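Local atomic coordinates of YcgJ protein (Bacillus subtilis, PDB entry 1XXL), a protein that is of unconfirmed function but probably transfers methyl groups from S-adenosyl-L-methionine, as other members of the methyltransferase superfamily do. Residues H125-D130 / V149-L154; L12-A17 / L37-Y42; N141-P146 / K195-H200. All coordinates share one frame; numbering follows the deposited sequence.

Interaction 1: H125-D130 / V149-L154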
loop_
_atom_site.group_PDB
_atom_site.type_symbol
_atom_site.label_atom_id
_atom_site.label_comp_id
_atom_site.label_asym_id
_atom_site.label_seq_id
_atom_site.Cartn_x
_atom_site.Cartn_y
_atom_site.Cartn_z
ATOM N N HIS A 125 -4.910 0.498 -2.593
ATOM C CA HIS A 125 -6.093 0.856 -3.334
ATOM C C HIS A 125 -5.626 1.413 -4.694
ATOM O O HIS A 125 -4.470 1.810 -4.853
ATOM C CB HIS A 125 -7.071 1.765 -2.574
ATOM C CG HIS A 125 -6.427 2.789 -1.714
ATOM N ND1 HIS A 125 -6.104 4.041 -2.175
ATOM C CD2 HIS A 125 -6.064 2.756 -0.409
ATOM C CE1 HIS A 125 -5.554 4.738 -1.194
ATOM N NE2 HIS A 125 -5.512 3.977 -0.114
ATOM N N TYR A 126 -6.493 1.325 -5.682
ATOM C CA TYR A 126 -6.119 1.658 -7.039
ATOM C C TYR A 126 -7.174 2.535 -7.712
ATOM O O TYR A 126 -8.314 2.591 -7.289
ATOM C CB TYR A 126 -5.862 0.369 -7.827
ATOM C CG TYR A 126 -7.053 -0.555 -7.993
ATOM C CD1 TYR A 126 -7.298 -1.586 -7.098
ATOM C CD2 TYR A 126 -7.925 -0.390 -9.046
ATOM C CE1 TYR A 126 -8.371 -2.448 -7.272
ATOM C CE2 TYR A 126 -8.989 -1.211 -9.211
ATOM C CZ TYR A 126 -9.216 -2.247 -8.322
ATOM O OH TYR A 126 -10.308 -3.046 -8.498
ATOM N N ALA A 127 -6.752 3.206 -8.774
ATOM C CA ALA A 127 -7.602 4.035 -9.617
ATOM C C ALA A 127 -8.317 3.151 -10.638
ATOM O O ALA A 127 -7.689 2.306 -11.275
ATOM C CB ALA A 127 -6.749 5.053 -10.349
ATOM N N PRO A 128 -9.646 3.337 -10.799
ATOM C CA PRO A 128 -10.321 2.694 -11.909
ATOM C C PRO A 128 -9.698 3.114 -13.249
ATOM O O PRO A 128 -8.999 4.137 -13.330
ATOM C CB PRO A 128 -11.767 3.184 -11.774
ATOM C CG PRO A 128 -11.912 3.533 -10.353
ATOM C CD PRO A 128 -10.579 4.090 -9.955
ATOM N N GLU A 129 -9.929 2.309 -14.269
ATOM C CA GLU A 129 -9.394 2.572 -15.605
ATOM C C GLU A 129 -9.925 3.886 -16.192
ATOM O O GLU A 129 -9.165 4.641 -16.801
ATOM C CB GLU A 129 -9.716 1.394 -16.528
ATOM C CG GLU A 129 -8.941 0.120 -16.182
ATOM C CD GLU A 129 -7.418 0.318 -16.254
ATOM O OE1 GLU A 129 -6.712 0.047 -15.251
ATOM O OE2 GLU A 129 -6.934 0.767 -17.317
ATOM N N ASP A 130 -11.208 4.166 -15.964
ATOM C CA ASP A 130 -11.858 5.409 -16.443
ATOM C C ASP A 130 -11.187 6.619 -15.823
ATOM O O ASP A 130 -11.216 6.767 -14.605
ATOM C CB ASP A 130 -13.352 5.401 -16.088
ATOM C CG ASP A 130 -14.096 6.706 -16.522
ATOM O OD1 ASP A 130 -15.303 6.758 -16.255
ATOM O OD2 ASP A 130 -13.492 7.645 -17.117
ATOM N N VAL A 149 0.385 10.957 -3.195
ATOM C CA VAL A 149 0.993 11.327 -4.479
ATOM C C VAL A 149 0.067 10.848 -5.581
ATOM O O VAL A 149 -0.531 11.653 -6.281
ATOM C CB VAL A 149 2.416 10.734 -4.640
ATOM C CG1 VAL A 149 2.961 11.012 -6.024
ATOM C CG2 VAL A 149 3.363 11.333 -3.563
ATOM N N ARG A 150 -0.070 9.538 -5.741
ATOM C CA ARG A 150 -0.997 9.012 -6.742
ATOM C C ARG A 150 -1.227 7.538 -6.494
ATOM O O ARG A 150 -0.287 6.825 -6.186
ATOM C CB ARG A 150 -0.444 9.211 -8.175
ATOM C CG ARG A 150 -1.253 8.435 -9.228
ATOM C CD ARG A 150 -0.841 8.680 -10.657
ATOM N NE ARG A 150 -1.548 7.743 -11.529
ATOM C CZ ARG A 150 -2.821 7.848 -11.894
ATOM N NH1 ARG A 150 -3.563 8.884 -11.485
ATOM N NH2 ARG A 150 -3.363 6.907 -12.675
ATOM N N GLU A 151 -2.486 7.104 -6.609
ATOM C CA GLU A 151 -2.801 5.695 -6.693
ATOM C C GLU A 151 -2.969 5.338 -8.167
ATOM O O GLU A 151 -3.835 5.895 -8.888
ATOM C CB GLU A 151 -4.001 5.295 -5.801
ATOM C CG GLU A 151 -5.378 5.787 -6.181
ATOM C CD GLU A 151 -6.278 6.007 -4.948
ATOM O OE1 GLU A 151 -7.037 5.082 -4.577
ATOM O OE2 GLU A 151 -6.200 7.109 -4.339
ATOM N N SER A 152 -2.089 4.441 -8.603
ATOM C CA SER A 152 -2.001 4.029 -9.984
ATOM C C SER A 152 -3.186 3.135 -10.340
ATOM O O SER A 152 -3.826 2.519 -9.460
ATOM C CB SER A 152 -0.686 3.266 -10.244
ATOM O OG SER A 152 0.470 4.045 -10.002
ATOM N N SER A 153 -3.482 3.061 -11.640
ATOM C CA SER A 153 -4.467 2.111 -12.147
ATOM C C SER A 153 -3.850 0.713 -12.277
ATOM O O SER A 153 -2.628 0.571 -12.233
ATOM C CB SER A 153 -5.009 2.604 -13.503
ATOM O OG SER A 153 -4.028 2.486 -14.509
ATOM N N LEU A 154 -4.687 -0.314 -12.451
ATOM C CA LEU A 154 -4.200 -1.684 -12.662
ATOM C C LEU A 154 -3.429 -1.874 -13.975
ATOM O O LEU A 154 -2.447 -2.614 -14.032
ATOM C CB LEU A 154 -5.344 -2.706 -12.559
ATOM C CG LEU A 154 -6.063 -2.710 -11.194
ATOM C CD1 LEU A 154 -7.133 -3.789 -11.166
ATOM C CD2 LEU A 154 -5.131 -2.859 -10.045
HETATM O O HOH W 1 -2.637 1.671 -6.989
HETATM O O HOH W 2 -9.477 3.267 -4.986
HETATM O O HOH W 3 -7.594 -0.037 -12.739
#

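Interaction 2: L12-A17 / L37-Y42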
loop_
_atom_site.group_PDB
_atom_site.type_symbol
_atom_site.label_atom_id
_atom_site.label_comp_id
_atom_site.label_asym_id
_atom_site.label_seq_id
_atom_site.Cartn_x
_atom_site.Cartn_y
_atom_site.Cartn_z
ATOM N N LEU A 12 -3.911 -12.098 3.896
ATOM C CA LEU A 12 -3.772 -12.478 2.468
ATOM C C LEU A 12 -2.328 -12.540 1.978
ATOM O O LEU A 12 -1.943 -13.445 1.213
ATOM C CB LEU A 12 -4.517 -11.505 1.542
ATOM C CG LEU A 12 -5.673 -11.999 0.668
ATOM C CD1 LEU A 12 -5.802 -11.084 -0.545
ATOM C CD2 LEU A 12 -5.558 -13.456 0.218
HETATM N N MSE A 13 -1.553 -11.543 2.378
HETATM C CA MSE A 13 -0.128 -11.504 2.053
HETATM C C MSE A 13 0.621 -12.677 2.660
HETATM O O MSE A 13 1.414 -13.318 1.997
HETATM C CB MSE A 13 0.504 -10.214 2.567
HETATM C CG MSE A 13 0.116 -8.998 1.791
HETATM SE SE MSE A 13 0.989 -7.422 2.581
HETATM C CE MSE A 13 1.616 -6.596 0.962
ATOM N N ILE A 14 0.372 -12.948 3.937
ATOM C CA ILE A 14 1.048 -14.051 4.588
ATOM C C ILE A 14 0.673 -15.352 3.887
ATOM O O ILE A 14 1.551 -16.133 3.525
ATOM C CB ILE A 14 0.769 -14.098 6.123
ATOM C CG1 ILE A 14 1.444 -12.912 6.807
ATOM C CG2 ILE A 14 1.281 -15.431 6.732
ATOM C CD1 ILE A 14 0.931 -12.653 8.227
ATOM N N LYS A 15 -0.618 -15.576 3.666
ATOM C CA LYS A 15 -1.087 -16.756 2.926
ATOM C C LYS A 15 -0.413 -16.922 1.536
ATOM O O LYS A 15 0.046 -18.005 1.153
ATOM C CB LYS A 15 -2.611 -16.681 2.766
ATOM C CG LYS A 15 -3.226 -17.943 2.176
ATOM C CD LYS A 15 -4.661 -17.719 1.726
ATOM C CE LYS A 15 -5.164 -18.919 0.904
ATOM N NZ LYS A 15 -6.478 -18.626 0.274
ATOM N N THR A 16 -0.344 -15.830 0.785
ATOM C CA THR A 16 0.162 -15.862 -0.577
ATOM C C THR A 16 1.694 -16.012 -0.650
ATOM O O THR A 16 2.234 -16.586 -1.614
ATOM C CB THR A 16 -0.283 -14.577 -1.317
ATOM O OG1 THR A 16 -1.716 -14.454 -1.235
ATOM C CG2 THR A 16 0.161 -14.584 -2.806
ATOM N N ALA A 17 2.385 -15.532 0.382
ATOM C CA ALA A 17 3.852 -15.485 0.393
ATOM C C ALA A 17 4.524 -16.855 0.409
ATOM O O ALA A 17 5.695 -16.951 0.045
ATOM C CB ALA A 17 4.330 -14.686 1.584
ATOM N N LEU A 37 6.310 -7.653 11.765
ATOM C CA LEU A 37 6.040 -8.533 12.914
ATOM C C LEU A 37 5.167 -9.730 12.572
ATOM O O LEU A 37 5.395 -10.837 13.066
ATOM C CB LEU A 37 5.389 -7.759 14.043
ATOM C CG LEU A 37 6.250 -6.656 14.661
ATOM C CD1 LEU A 37 5.464 -6.068 15.821
ATOM C CD2 LEU A 37 7.553 -7.185 15.150
ATOM N N ALA A 38 4.177 -9.523 11.714
ATOM C CA ALA A 38 3.299 -10.631 11.324
ATOM C C ALA A 38 4.039 -11.716 10.533
ATOM O O ALA A 38 3.725 -12.891 10.662
ATOM C CB ALA A 38 2.097 -10.112 10.565
ATOM N N PHE A 39 5.042 -11.330 9.748
ATOM C CA PHE A 39 5.814 -12.303 8.979
ATOM C C PHE A 39 6.826 -13.050 9.820
ATOM O O PHE A 39 7.216 -14.166 9.467
ATOM C CB PHE A 39 6.538 -11.626 7.790
ATOM C CG PHE A 39 5.715 -11.572 6.527
ATOM C CD1 PHE A 39 4.784 -10.556 6.331
ATOM C CD2 PHE A 39 5.859 -12.547 5.542
ATOM C CE1 PHE A 39 3.997 -10.513 5.162
ATOM C CE2 PHE A 39 5.094 -12.496 4.365
ATOM C CZ PHE A 39 4.164 -11.484 4.187
ATOM N N SER A 40 7.247 -12.427 10.922
ATOM C CA SER A 40 8.417 -12.873 11.695
ATOM C C SER A 40 8.399 -14.325 12.232
ATOM O O SER A 40 9.435 -14.960 12.238
ATOM C CB SER A 40 8.711 -11.892 12.845
ATOM O OG SER A 40 7.742 -11.980 13.868
ATOM N N PRO A 41 7.231 -14.856 12.660
ATOM C CA PRO A 41 7.239 -16.259 13.091
ATOM C C PRO A 41 7.596 -17.267 11.991
ATOM O O PRO A 41 8.055 -18.361 12.307
ATOM C CB PRO A 41 5.793 -16.488 13.581
ATOM C CG PRO A 41 5.224 -15.110 13.799
ATOM C CD PRO A 41 5.884 -14.257 12.785
ATOM N N TYR A 42 7.422 -16.879 10.719
ATOM C CA TYR A 42 7.482 -17.774 9.556
ATOM C C TYR A 42 8.754 -17.716 8.729
ATOM O O TYR A 42 8.961 -18.557 7.877
ATOM C CB TYR A 42 6.330 -17.442 8.604
ATOM C CG TYR A 42 5.004 -17.402 9.280
ATOM C CD1 TYR A 42 4.378 -18.580 9.671
ATOM C CD2 TYR A 42 4.382 -16.202 9.561
ATOM C CE1 TYR A 42 3.159 -18.557 10.331
ATOM C CE2 TYR A 42 3.165 -16.169 10.201
ATOM C CZ TYR A 42 2.561 -17.351 10.594
ATOM O OH TYR A 42 1.346 -17.334 11.243
#

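Interaction 3: N141-P146 / K195-H200. With SO4 (sulfate ion), chain E.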
loop_
_atom_site.group_PDB
_atom_site.type_symbol
_atom_site.label_atom_id
_atom_site.label_comp_id
_atom_site.label_asym_id
_atom_site.label_seq_id
_atom_site.Cartn_x
_atom_site.Cartn_y
_atom_site.Cartn_z
ATOM N N ASN A 141 -8.574 11.378 -2.012
ATOM C CA ASN A 141 -7.523 10.967 -1.094
ATOM C C ASN A 141 -6.460 12.079 -0.843
ATOM O O ASN A 141 -5.954 12.218 0.285
ATOM C CB ASN A 141 -6.901 9.653 -1.569
ATOM C CG ASN A 141 -7.785 8.432 -1.251
ATOM O OD1 ASN A 141 -8.393 8.332 -0.179
ATOM N ND2 ASN A 141 -7.841 7.511 -2.168
ATOM N N ARG A 142 -6.147 12.877 -1.864
ATOM C CA ARG A 142 -5.220 14.001 -1.685
ATOM C C ARG A 142 -5.808 15.121 -0.791
ATOM O O ARG A 142 -5.084 15.776 -0.050
ATOM C CB ARG A 142 -4.783 14.583 -3.044
ATOM C CG ARG A 142 -3.374 15.241 -3.033
ATOM C CD ARG A 142 -2.767 15.326 -4.509
ATOM N NE ARG A 142 -2.606 14.041 -5.262
ATOM C CZ ARG A 142 -3.222 13.717 -6.418
ATOM N NH1 ARG A 142 -4.097 14.534 -6.990
ATOM N NH2 ARG A 142 -2.977 12.542 -7.017
ATOM N N LEU A 143 -7.110 15.344 -0.874
ATOM C CA LEU A 143 -7.768 16.358 -0.042
ATOM C C LEU A 143 -7.589 15.999 1.433
ATOM O O LEU A 143 -7.346 16.866 2.283
ATOM C CB LEU A 143 -9.261 16.446 -0.373
ATOM C CG LEU A 143 -9.652 17.219 -1.634
ATOM C CD1 LEU A 143 -11.122 17.069 -1.908
ATOM C CD2 LEU A 143 -9.331 18.696 -1.470
ATOM N N ARG A 144 -7.671 14.706 1.714
ATOM C CA ARG A 144 -7.619 14.225 3.077
ATOM C C ARG A 144 -6.184 14.072 3.547
ATOM O O ARG A 144 -5.899 14.294 4.715
ATOM C CB ARG A 144 -8.413 12.915 3.188
ATOM C CG ARG A 144 -8.577 12.365 4.601
ATOM C CD ARG A 144 -7.777 11.131 4.693
ATOM N NE ARG A 144 -7.905 10.493 5.981
ATOM C CZ ARG A 144 -7.333 9.336 6.271
ATOM N NH1 ARG A 144 -6.604 8.707 5.355
ATOM N NH2 ARG A 144 -7.495 8.818 7.476
ATOM N N ASP A 145 -5.273 13.722 2.636
ATOM C CA ASP A 145 -3.884 13.411 2.998
ATOM C C ASP A 145 -2.929 14.075 2.000
ATOM O O ASP A 145 -2.687 13.532 0.930
ATOM C CB ASP A 145 -3.701 11.884 3.017
ATOM C CG ASP A 145 -2.269 11.446 3.375
ATOM O OD1 ASP A 145 -1.413 12.302 3.708
ATOM O OD2 ASP A 145 -1.995 10.230 3.301
ATOM N N PRO A 146 -2.378 15.265 2.345
ATOM C CA PRO A 146 -1.436 15.919 1.426
ATOM C C PRO A 146 -0.136 15.126 1.177
ATOM O O PRO A 146 0.662 15.506 0.351
ATOM C CB PRO A 146 -1.160 17.271 2.111
ATOM C CG PRO A 146 -2.331 17.462 3.040
ATOM C CD PRO A 146 -2.590 16.085 3.551
ATOM N N LYS A 195 -14.739 20.552 4.264
ATOM C CA LYS A 195 -15.851 21.069 3.473
ATOM C C LYS A 195 -15.627 20.750 1.990
ATOM O O LYS A 195 -16.583 20.442 1.281
ATOM C CB LYS A 195 -16.077 22.587 3.651
ATOM C CG LYS A 195 -16.655 23.055 5.022
ATOM C CD LYS A 195 -18.165 22.726 5.273
ATOM C CE LYS A 195 -18.806 23.696 6.321
ATOM N NZ LYS A 195 -20.289 23.467 6.560
ATOM N N GLN A 196 -14.372 20.836 1.530
ATOM C CA GLN A 196 -14.034 20.470 0.132
ATOM C C GLN A 196 -14.306 18.978 -0.151
ATOM O O GLN A 196 -14.811 18.619 -1.210
ATOM C CB GLN A 196 -12.571 20.786 -0.198
ATOM C CG GLN A 196 -12.206 22.268 -0.151
ATOM C CD GLN A 196 -10.692 22.506 -0.384
ATOM O OE1 GLN A 196 -10.123 22.045 -1.392
ATOM N NE2 GLN A 196 -10.048 23.227 0.545
ATOM N N ILE A 197 -13.951 18.123 0.799
ATOM C CA ILE A 197 -14.255 16.675 0.699
ATOM C C ILE A 197 -15.762 16.447 0.594
ATOM O O ILE A 197 -16.218 15.685 -0.250
ATOM C CB ILE A 197 -13.686 15.888 1.898
ATOM C CG1 ILE A 197 -12.167 15.802 1.768
ATOM C CG2 ILE A 197 -14.266 14.486 1.930
ATOM C CD1 ILE A 197 -11.457 15.441 2.969
ATOM N N ILE A 198 -16.540 17.128 1.438
ATOM C CA ILE A 198 -17.982 16.946 1.465
ATOM C C ILE A 198 -18.583 17.357 0.123
ATOM O O ILE A 198 -19.393 16.628 -0.440
ATOM C CB ILE A 198 -18.637 17.699 2.653
ATOM C CG1 ILE A 198 -18.188 17.074 3.993
ATOM C CG2 ILE A 198 -20.140 17.678 2.525
ATOM C CD1 ILE A 198 -18.498 17.929 5.256
ATOM N N THR A 199 -18.156 18.505 -0.406
ATOM C CA THR A 199 -18.596 18.969 -1.740
ATOM C C THR A 199 -18.242 17.952 -2.844
ATOM O O THR A 199 -19.053 17.669 -3.713
ATOM C CB THR A 199 -17.961 20.345 -2.100
ATOM O OG1 THR A 199 -18.363 21.320 -1.142
ATOM C CG2 THR A 199 -18.379 20.832 -3.470
ATOM N N HIS A 200 -17.024 17.420 -2.792
ATOM C CA HIS A 200 -16.543 16.429 -3.762
ATOM C C HIS A 200 -17.441 15.196 -3.782
ATOM O O HIS A 200 -17.856 14.737 -4.840
ATOM C CB HIS A 200 -15.103 16.040 -3.393
ATOM C CG HIS A 200 -14.391 15.238 -4.430
ATOM N ND1 HIS A 200 -14.226 15.670 -5.730
ATOM C CD2 HIS A 200 -13.767 14.038 -4.346
ATOM C CE1 HIS A 200 -13.541 14.763 -6.406
ATOM N NE2 HIS A 200 -13.245 13.763 -5.588
HETATM S S SO4 E . -6.522 5.172 7.119
HETATM O O1 SO4 E . -5.763 5.738 6.007
HETATM O O2 SO4 E . -5.917 3.891 7.506
HETATM O O3 SO4 E . -7.909 4.904 6.716
HETATM O O4 SO4 E . -6.455 6.126 8.229
#

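Interaction 1: H125-D130 / V149-L154
H125 and E151 meet through a histidine-carboxylate hydrogen bond, ND1 donating to OE1 over 2.8 Å with an N-H...O angle of 162°. OE1 lies close to the plane of the imidazole, but the donor comes from above the carboxylate plane, and the two side chains cross at about a right angle. At H125, chi1 (37°) sets CG between the backbone N and carbonyl carbon, and chi2 (90°) turns the ring so that ND1 faces E151. The backbones are joined by A127 N, which donates to S152 O at 3.1 Å. Beside this bond, CD2 of L154 sits over one face of the Y126 ring, 3.8 Å from its centroid, a CH-pi contact, while CD1 spreads over CE2 and CZ. Three waters stitch the two segments: one bridges H125 O and S152 O, another Y126 O and E151 OE1, and a third gives its protons to A127 O and E129 OE1 and accepts from L154 N at 2.9 Å. In the second shell, H98 stacks on the H125 ring, and S155 OG binds E129 OE2. With N-H donors of H125 and N141 gripping both its carboxylate oxygens, the buried E151 is held in place.

Interaction 2: L12-A17 / L37-Y42
I14 lays its CG1 over one face of the F39 ring, 4.0 Å from the centroid and 16° off the ring normal, as a CH-pi contact displaced toward the rim at CE1 and CZ. I14 has the largest share of the interface, with CG1, CG2 and CD1 each meeting a different residue. CG1 stands anti to the carbonyl carbon (chi1 -69°), and the extended chi2 of 164° takes CD1 to the methyl of A38, 3.6 Å from its CB. The other branch, CG2, is anti to the backbone N and approaches Y42 at CE2, 4.0 Å away, with the two side chains crossing at about a right angle. F39 and I14 slide past each other in opposite directions. The edge of the same phenyl ring takes A17, whose CB lies near the ring plane, 3.6 Å from CE2. Selenomethionine M13 touches CZ through its CB and then leads away toward R94. No hydrogen bond spans the segments, and the side chains that meet do so through carbon atoms. Beyond them, F39 rests on T92, and A17 on I90, both of strand 88-94, while M13 reaches L121 and V123 of strand 118-125. Helix 7-17 is thus joined to helix 34-39, at whose start a glycine-rich pattern of the GxGxxA type appears to end, after strand 24-28 of a Rossmann-like methyltransferase fold.

Interaction 3: N141-P146 / K195-H200
L143 has CG anti to its carbonyl carbon (chi1 -79°) and an extended chi2 of 173°, which points the side chain into the face of helix 191-202 where I197 and Q196 lie. I197 holds CG1 in the same relation to its own backbone, and the two chains slide past each other in opposite directions, with L143 CB 3.7 Å from I197 CG1. The CD2 branch of L143 goes instead to Q196, meeting OE1 at 3.4 Å as the two side chains cross at about a right angle. I197 CD1 touches CB of R144 at 4.0 Å. From that CB the arginine turns away, bent at chi2 (-111°), and its guanidinium takes a sulfate ion, probably from the crystallisation liquor, in a two-pronged grip: NH1 donates to O1 at 3.2 Å and NH2 to O4 at 3.0 Å, both nearly straight. R186 NE binds the same sulfate, and W183 accepts a bond from R144 NH2 at its carbonyl O and adds a cation-pi contact. The C-terminal end of helix 131-144 thereby packs on helix 191-202, where H200 stacks on F136 and donates to its carbonyl; helix 180-187 borders the contact through Y180.

How the interactions relate
Interactions 1 and 3 adjoin, their centres about 17 Å apart, and helix 131-144 connects them: it follows the 125-130 loop, and its last turn packs in interaction 3 before the chain returns as 149-154. N141 ND2 reaches E151 OE2 at 2.8 Å, and R142 NH2 reaches V149 O at 2.7 Å, both probable hydrogen bonds. Interaction 2 lies across the centre of the chain, about 26 Å from interaction 1 and 34 Å from interaction 3, centre to centre. It is the one nearest the cofactor site, with the M13 side chain about 4 Å from that of R94, which binds S-adenosyl-L-methionine; H125 of interaction 1 is about 9 Å from R94, side chain to side chain, whereas interaction 3 is remote.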